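Local coordinates for protein putative hyaluronoglucosaminidase (Clostridium perfringens, PDB 6PWI) that is a family 84 glycoside hydrolase, probably with hexosaminidase activity, this chain being the catalytic part and flanking domains of a longer, probably secreted and wall-attached protein, at residues A[537-540]-A[541-544]; A[101-105]-A[106-110]; A[503-507]-A[508-512]. All coordinates share one frame; numbering follows the deposited sequence.

In the fold
The three contacts are all junctions between a helix and a loop, and they come along the chain in the order contact 2, contact 3, contact 1. Contact 2 opens helix 106-114 in the N-terminal domain, whose mixed sheet precedes the closed eight-stranded parallel barrel. Contacts 3 and 1 belong to the helical region after the barrel and bracket helix 513-536, their centres about 41 Å apart. Contact 2 lies about 45 Å from contact 1 and about 71 Å from contact 3, centre to centre, contacts 2 and 3 being on opposite sides of the chain's centre. None touches another: each is a separate local helix end, away from the predicted catalytic Asp-299.

Contact 1. Residues A[537-540]-A[541-544]; sequences SKNE and LLKS
Asn-539 caps the helix that starts at Glu-540, its OD1 accepting from Leu-542 N at 3.0 Å. With CG anti to the backbone N (chi1 178°) the amide lies beside the first turn, yet the N-H meets OD1 from above the carbonyl plane and not on a lone pair. The Asn-539 and Leu-542 side chains cross at about a right angle, Asn-539 ND2 lying 3.5 Å from Leu-542 CB; ND2 also donates to Gln-430 OE1, and OD1 and ND2 together set the rotation of the amide. Backbone bonds continue the turn: Lys-543 N donates to Asn-539 O (3.0 Å) and Ser-544 N to Glu-540 O (3.1 Å). Charge enters through Lys-543, whose chain bends at chi3 (-95°). Its NZ donates to Ser-537 O at 2.9 Å and forms a salt bridge with Glu-540 OE2 at 3.0 Å, met on the syn side but tilted from the carboxylate plane; Ala-534 O is a further acceptor. Ser-537 OG accepts from Asn-539 N in an ST turn and also bonds Glu-463. One ammonium thus ties the end of helix 513-536 to the start of helix 540-572, and the nearby carboxylate would probably favour its charged form.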
loop_
_atom_site.group_PDB
_atom_site.type_symbol
_atom_site.label_atom_id
_atom_site.label_comp_id
_atom_site.label_asym_id
_atom_site.label_seq_id
_atom_site.Cartn_x
_atom_site.Cartn_y
_atom_site.Cartn_z
ATOM N N SER A 537 15.741 -13.627 7.152
ATOM C CA SER A 537 14.315 -13.349 7.214
ATOM C C SER A 537 13.575 -14.521 7.858
ATOM O O SER A 537 13.881 -15.677 7.572
ATOM C CB SER A 537 13.780 -13.039 5.838
ATOM O OG SER A 537 12.369 -12.919 5.853
ATOM N N LYS A 538 12.595 -14.203 8.716
ATOM C CA LYS A 538 11.774 -15.201 9.390
ATOM C C LYS A 538 10.388 -15.288 8.748
ATOM O O LYS A 538 9.520 -15.993 9.262
ATOM C CB LYS A 538 11.569 -14.834 10.862
ATOM C CG LYS A 538 12.814 -14.512 11.677
ATOM C CD LYS A 538 12.466 -14.265 13.135
ATOM C CE LYS A 538 13.487 -13.437 13.889
ATOM N NZ LYS A 538 14.658 -14.248 14.297
ATOM N N ASN A 539 10.193 -14.582 7.624
ATOM C CA ASN A 539 8.908 -14.454 6.954
ATOM C C ASN A 539 8.815 -15.445 5.791
ATOM O O ASN A 539 9.138 -15.119 4.645
ATOM C CB ASN A 539 8.674 -12.994 6.556
ATOM C CG ASN A 539 7.382 -12.727 5.811
ATOM O OD1 ASN A 539 6.669 -13.641 5.397
ATOM N ND2 ASN A 539 7.092 -11.456 5.603
ATOM N N GLU A 540 8.326 -16.655 6.099
ATOM C CA GLU A 540 8.214 -17.747 5.140
ATOM C C GLU A 540 7.396 -17.331 3.920
ATOM O O GLU A 540 7.671 -17.783 2.812
ATOM C CB GLU A 540 7.586 -18.987 5.784
ATOM C CG GLU A 540 8.457 -19.630 6.849
ATOM C CD GLU A 540 9.912 -19.829 6.448
ATOM O OE1 GLU A 540 10.159 -20.317 5.317
ATOM O OE2 GLU A 540 10.801 -19.472 7.260
ATOM N N LEU A 541 6.380 -16.490 4.137
ATOM C CA LEU A 541 5.470 -16.108 3.070
ATOM C C LEU A 541 6.194 -15.230 2.052
ATOM O O LEU A 541 6.013 -15.408 0.853
ATOM C CB LEU A 541 4.240 -15.403 3.654
ATOM C CG LEU A 541 3.207 -16.316 4.313
ATOM C CD1 LEU A 541 2.152 -15.498 5.041
ATOM C CD2 LEU A 541 2.567 -17.248 3.293
ATOM N N LEU A 542 7.023 -14.296 2.537
ATOM C CA LEU A 542 7.797 -13.432 1.659
ATOM C C LEU A 542 8.884 -14.248 0.954
ATOM O O LEU A 542 9.060 -14.130 -0.256
ATOM C CB LEU A 542 8.366 -12.276 2.488
ATOM C CG LEU A 542 9.360 -11.347 1.789
ATOM C CD1 LEU A 542 8.727 -10.643 0.597
ATOM C CD2 LEU A 542 9.919 -10.333 2.776
ATOM N N LYS A 543 9.573 -15.109 1.712
ATOM C CA LYS A 543 10.685 -15.887 1.190
ATOM C C LYS A 543 10.270 -16.711 -0.029
ATOM O O LYS A 543 10.978 -16.700 -1.037
ATOM C CB LYS A 543 11.298 -16.771 2.276
ATOM C CG LYS A 543 12.109 -16.017 3.320
ATOM C CD LYS A 543 12.976 -16.923 4.163
ATOM C CE LYS A 543 12.338 -17.328 5.473
ATOM N NZ LYS A 543 13.262 -18.159 6.281
ATOM N N SER A 544 9.137 -17.422 0.064
ATOM C CA SER A 544 8.736 -18.339 -0.993
ATOM C C SER A 544 8.176 -17.574 -2.192
ATOM O O SER A 544 8.319 -18.006 -3.331
ATOM C CB SER A 544 7.777 -19.386 -0.492
ATOM O OG SER A 544 6.496 -18.826 -0.282
#

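Contact 2. Residues A[101-105]-A[106-110]; sequences NNSEG and VVDKY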
loop_
_atom_site.group_PDB
_atom_site.type_symbol
_atom_site.label_atom_id
_atom_site.label_comp_id
_atom_site.label_asym_id
_atom_site.label_seq_id
_atom_site.Cartn_x
_atom_site.Cartn_y
_atom_site.Cartn_z
ATOM N N ASN A 101 -13.178 14.156 20.853
ATOM C CA ASN A 101 -13.363 15.593 20.926
ATOM C C ASN A 101 -14.851 15.935 21.005
ATOM O O ASN A 101 -15.661 15.355 20.276
ATOM C CB ASN A 101 -12.686 16.265 19.734
ATOM C CG ASN A 101 -12.984 17.743 19.670
ATOM O OD1 ASN A 101 -12.528 18.508 20.521
ATOM N ND2 ASN A 101 -13.766 18.135 18.680
ATOM N N ASN A 102 -15.183 16.868 21.915
ATOM C CA ASN A 102 -16.527 17.389 22.145
ATOM C C ASN A 102 -17.483 16.336 22.710
ATOM O O ASN A 102 -18.689 16.444 22.510
ATOM C CB ASN A 102 -17.156 18.003 20.892
ATOM C CG ASN A 102 -16.585 19.353 20.524
ATOM O OD1 ASN A 102 -15.820 19.950 21.281
ATOM N ND2 ASN A 102 -16.957 19.843 19.354
ATOM N N SER A 103 -16.960 15.337 23.429
ATOM C CA SER A 103 -17.803 14.325 24.053
ATOM C C SER A 103 -18.261 14.785 25.438
ATOM O O SER A 103 -19.253 14.277 25.962
ATOM C CB SER A 103 -17.081 13.012 24.148
ATOM O OG SER A 103 -16.073 13.085 25.148
ATOM N N GLU A 104 -17.508 15.733 26.013
ATOM C CA GLU A 104 -17.616 16.201 27.391
ATOM C C GLU A 104 -17.407 15.039 28.352
ATOM O O GLU A 104 -17.908 15.060 29.476
ATOM C CB GLU A 104 -18.900 16.988 27.655
ATOM C CG GLU A 104 -19.156 18.023 26.588
ATOM C CD GLU A 104 -19.928 19.246 27.030
ATOM O OE1 GLU A 104 -19.385 20.023 27.836
ATOM O OE2 GLU A 104 -21.063 19.422 26.557
ATOM N N GLY A 105 -16.665 14.036 27.870
ATOM C CA GLY A 105 -16.168 12.952 28.696
ATOM C C GLY A 105 -14.905 13.373 29.438
ATOM O O GLY A 105 -14.402 14.487 29.258
ATOM N N VAL A 106 -14.403 12.455 30.267
ATOM C CA VAL A 106 -13.276 12.711 31.147
ATOM C C VAL A 106 -12.083 13.206 30.330
ATOM O O VAL A 106 -11.422 14.170 30.720
ATOM C CB VAL A 106 -12.930 11.453 31.970
ATOM C CG1 VAL A 106 -11.672 11.645 32.806
ATOM C CG2 VAL A 106 -14.102 11.018 32.839
ATOM N N VAL A 107 -11.826 12.559 29.186
ATOM C CA VAL A 107 -10.634 12.855 28.407
ATOM C C VAL A 107 -10.828 14.157 27.633
ATOM O O VAL A 107 -9.894 14.948 27.511
ATOM C CB VAL A 107 -10.232 11.689 27.485
ATOM C CG1 VAL A 107 -8.947 12.004 26.737
ATOM C CG2 VAL A 107 -10.107 10.380 28.249
ATOM N N ASP A 108 -12.041 14.373 27.113
ATOM C CA ASP A 108 -12.362 15.627 26.456
ATOM C C ASP A 108 -12.134 16.767 27.446
ATOM O O ASP A 108 -11.537 17.788 27.102
ATOM C CB ASP A 108 -13.778 15.619 25.870
ATOM C CG ASP A 108 -14.140 16.894 25.117
ATOM O OD1 ASP A 108 -13.246 17.480 24.470
ATOM O OD2 ASP A 108 -15.315 17.302 25.184
ATOM N N LYS A 109 -12.596 16.552 28.686
ATOM C CA LYS A 109 -12.483 17.520 29.763
ATOM C C LYS A 109 -11.013 17.833 30.032
ATOM O O LYS A 109 -10.637 18.999 30.134
ATOM C CB LYS A 109 -13.167 16.965 31.015
ATOM C CG LYS A 109 -13.424 17.975 32.121
ATOM C CD LYS A 109 -14.509 17.530 33.077
ATOM C CE LYS A 109 -14.939 18.632 34.022
ATOM N NZ LYS A 109 -13.807 19.053 34.882
ATOM N N TYR A 110 -10.186 16.784 30.139
ATOM C CA TYR A 110 -8.767 16.956 30.414
ATOM C C TYR A 110 -8.124 17.868 29.367
ATOM O O TYR A 110 -7.316 18.721 29.718
ATOM C CB TYR A 110 -8.061 15.607 30.575
ATOM C CG TYR A 110 -6.560 15.675 30.441
ATOM C CD1 TYR A 110 -5.745 15.959 31.531
ATOM C CD2 TYR A 110 -5.951 15.473 29.209
ATOM C CE1 TYR A 110 -4.366 16.038 31.398
ATOM C CE2 TYR A 110 -4.578 15.552 29.059
ATOM C CZ TYR A 110 -3.786 15.836 30.156
ATOM O OH TYR A 110 -2.437 15.907 29.986
HETATM O O HOH W 1 -11.660 19.453 23.451
#
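Asp-108 reaches back from the first turn of its helix into the preceding loop, and its carboxylate is the dense part of the contact. CG stands anti to the backbone N (chi1 -178°), which brings both oxygens against the amides of residues 102-104. Asp-108 OD2 takes the N-H of Glu-104 at 2.8 Å on its anti lone pair, while Ser-103 N lies 3.1 Å from Asp-108 OD2. Asp-108 OD1 receives a weak bond from Asn-102 N at 3.3 Å, and a water lies 2.7 Å from Asp-108 OD1 and 3.2 Å from Asn-101 OD1. Ser-103 OG lies 3.5 Å from Asp-108 CB and accepts from Gly-105 N in an ST turn. Gly-105 holds the N-cap position, and its O accepts from Lys-109 N at 2.8 Å. The outer side is looser: the exposed Glu-104 side chain runs alongside Asp-108, its CG 4.2 Å from Asp-108 OD2, the two carboxylate planes steeply inclined, and Lys-109 leads away to Asp-113. The turn joins strand 94-100 to helix 106-114; Glu-61 accepts from Asp-108 N as well as bonding Ser-103 OG, so one carboxylate meets both loop and helix, and Asn-101 and Tyr-110 lean on strand 136-141.

Contact 3. Residues A[503-507]-A[508-512]; sequences TRRLW and EKESV
Ser-511 O is gripped by two nitrogens of one guanidinium: Arg-505 NE at 2.9 Å and Arg-505 NH1 at 2.8 Å, a side-on fork with the oxygen in the guanidinium plane. The arginine chain bends at chi3 (70°), turning that edge to the loop carbonyl. Glu-510 OE1 sits over one face of the same group, 4.0 Å from Arg-505 NH2, a long pairing of charge alone with no N-H aimed at the oxygen. Glu-510 OE2 instead takes a weak bond from Arg-504 NH2 at 2.7 Å, as part of a salt bridge. Arg-504 also holds Glu-508, Arg-504 NE donating to Glu-508 OE1 at 2.9 Å with the two planes 65° apart, while its NH1 pairs with Glu-501. The four groups thus form a salt-bridge network joining the last helical turn to the loop, whose alternating charges probably help keep them ionised. Val-512 CG1 lies 3.9 Å from Leu-506 CD1, and Leu-506 also packs on Leu-620 and Ile-623 of helix 613-623. A water donates to both Leu-506 O and Glu-510 O, bridging the last turn and the loop. Glu-510 N reaches back to Arg-505 O (2.9 Å), the 6→1 bond, and inside it Lys-509 N, on a left-handed residue, bonds Leu-506 O (3.4 Å): a Schellman motif, its 5→2 bond weak, ending helix 496-507 and leading into helix 513-536.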
loop_
_atom_site.group_PDB
_atom_site.type_symbol
_atom_site.label_atom_id
_atom_site.label_comp_id
_atom_site.label_asym_id
_atom_site.label_seq_id
_atom_site.Cartn_x
_atom_site.Cartn_y
_atom_site.Cartn_z
ATOM N N THR A 503 31.663 0.987 -18.166
ATOM C CA THR A 503 31.468 0.683 -19.571
ATOM C C THR A 503 32.291 1.634 -20.437
ATOM O O THR A 503 32.949 1.186 -21.369
ATOM C CB THR A 503 29.979 0.639 -19.941
ATOM O OG1 THR A 503 29.388 -0.345 -19.090
ATOM C CG2 THR A 503 29.736 0.274 -21.390
ATOM N N ARG A 504 32.255 2.938 -20.137
ATOM C CA ARG A 504 32.966 3.877 -20.992
ATOM C C ARG A 504 34.470 3.645 -20.881
ATOM O O ARG A 504 35.151 3.571 -21.898
ATOM C CB ARG A 504 32.504 5.329 -20.824
ATOM C CG ARG A 504 32.961 5.987 -19.536
ATOM C CD ARG A 504 33.113 7.491 -19.700
ATOM N NE ARG A 504 34.345 7.820 -20.392
ATOM C CZ ARG A 504 35.562 7.790 -19.851
ATOM N NH1 ARG A 504 35.741 7.438 -18.588
ATOM N NH2 ARG A 504 36.605 8.105 -20.592
ATOM N N ARG A 505 34.963 3.457 -19.652
ATOM C CA ARG A 505 36.378 3.192 -19.447
ATOM C C ARG A 505 36.819 2.007 -20.304
ATOM O O ARG A 505 37.828 2.082 -20.998
ATOM C CB ARG A 505 36.702 2.974 -17.967
ATOM C CG ARG A 505 36.576 4.228 -17.116
ATOM C CD ARG A 505 37.137 3.964 -15.734
ATOM N NE ARG A 505 38.573 3.825 -15.877
ATOM C CZ ARG A 505 39.455 4.778 -15.612
ATOM N NH1 ARG A 505 40.745 4.552 -15.794
ATOM N NH2 ARG A 505 39.047 5.947 -15.157
ATOM N N LEU A 506 36.044 0.921 -20.262
ATOM C CA LEU A 506 36.396 -0.297 -20.968
ATOM C C LEU A 506 36.367 -0.042 -22.472
ATOM O O LEU A 506 37.276 -0.461 -23.183
ATOM C CB LEU A 506 35.419 -1.404 -20.568
ATOM C CG LEU A 506 35.701 -2.793 -21.141
ATOM C CD1 LEU A 506 37.026 -3.353 -20.628
ATOM C CD2 LEU A 506 34.557 -3.737 -20.796
ATOM N N TRP A 507 35.335 0.673 -22.930
ATOM C CA TRP A 507 35.061 0.834 -24.349
ATOM C C TRP A 507 35.972 1.892 -24.968
ATOM O O TRP A 507 36.243 1.845 -26.165
ATOM C CB TRP A 507 33.573 1.139 -24.570
ATOM C CG TRP A 507 33.179 1.475 -25.976
ATOM C CD1 TRP A 507 32.617 2.645 -26.402
ATOM C CD2 TRP A 507 33.302 0.641 -27.146
ATOM N NE1 TRP A 507 32.384 2.600 -27.751
ATOM C CE2 TRP A 507 32.791 1.385 -28.236
ATOM C CE3 TRP A 507 33.789 -0.651 -27.387
ATOM C CZ2 TRP A 507 32.754 0.874 -29.536
ATOM C CZ3 TRP A 507 33.754 -1.156 -28.671
ATOM C CH2 TRP A 507 33.242 -0.401 -29.730
ATOM N N GLU A 508 36.435 2.842 -24.148
ATOM C CA GLU A 508 37.274 3.927 -24.631
ATOM C C GLU A 508 38.737 3.617 -24.334
ATOM O O GLU A 508 39.567 4.524 -24.285
ATOM C CB GLU A 508 36.806 5.276 -24.083
ATOM C CG GLU A 508 35.689 5.892 -24.909
ATOM C CD GLU A 508 34.969 7.094 -24.313
ATOM O OE1 GLU A 508 35.210 7.424 -23.124
ATOM O OE2 GLU A 508 34.157 7.701 -25.037
ATOM N N LYS A 509 39.026 2.323 -24.146
ATOM C CA LYS A 509 40.376 1.786 -24.065
ATOM C C LYS A 509 41.167 2.518 -22.983
ATOM O O LYS A 509 42.231 3.074 -23.254
ATOM C CB LYS A 509 41.079 1.888 -25.426
ATOM C CG LYS A 509 40.261 1.459 -26.638
ATOM C CD LYS A 509 40.337 -0.027 -26.940
ATOM C CE LYS A 509 39.747 -0.393 -28.287
ATOM N NZ LYS A 509 38.287 -0.132 -28.341
ATOM N N GLU A 510 40.620 2.535 -21.763
ATOM C CA GLU A 510 41.328 3.039 -20.599
ATOM C C GLU A 510 41.493 1.883 -19.619
ATOM O O GLU A 510 40.903 0.823 -19.808
ATOM C CB GLU A 510 40.560 4.192 -19.956
ATOM C CG GLU A 510 40.312 5.352 -20.895
ATOM C CD GLU A 510 39.470 6.473 -20.307
ATOM O OE1 GLU A 510 39.155 6.412 -19.101
ATOM O OE2 GLU A 510 39.134 7.415 -21.057
ATOM N N SER A 511 42.306 2.086 -18.582
ATOM C CA SER A 511 42.503 1.060 -17.573
ATOM C C SER A 511 41.206 0.849 -16.789
ATOM O O SER A 511 40.505 1.811 -16.479
ATOM C CB SER A 511 43.644 1.427 -16.667
ATOM O OG SER A 511 44.056 0.295 -15.922
ATOM N N VAL A 512 40.890 -0.416 -16.483
ATOM C CA VAL A 512 39.715 -0.730 -15.685
ATOM C C VAL A 512 40.141 -1.377 -14.365
ATOM O O VAL A 512 39.289 -1.790 -13.585
ATOM C CB VAL A 512 38.702 -1.613 -16.443
ATOM C CG1 VAL A 512 38.311 -1.036 -17.792
ATOM C CG2 VAL A 512 39.179 -3.047 -16.593
HETATM O O HOH W 2 39.854 -0.719 -21.592
#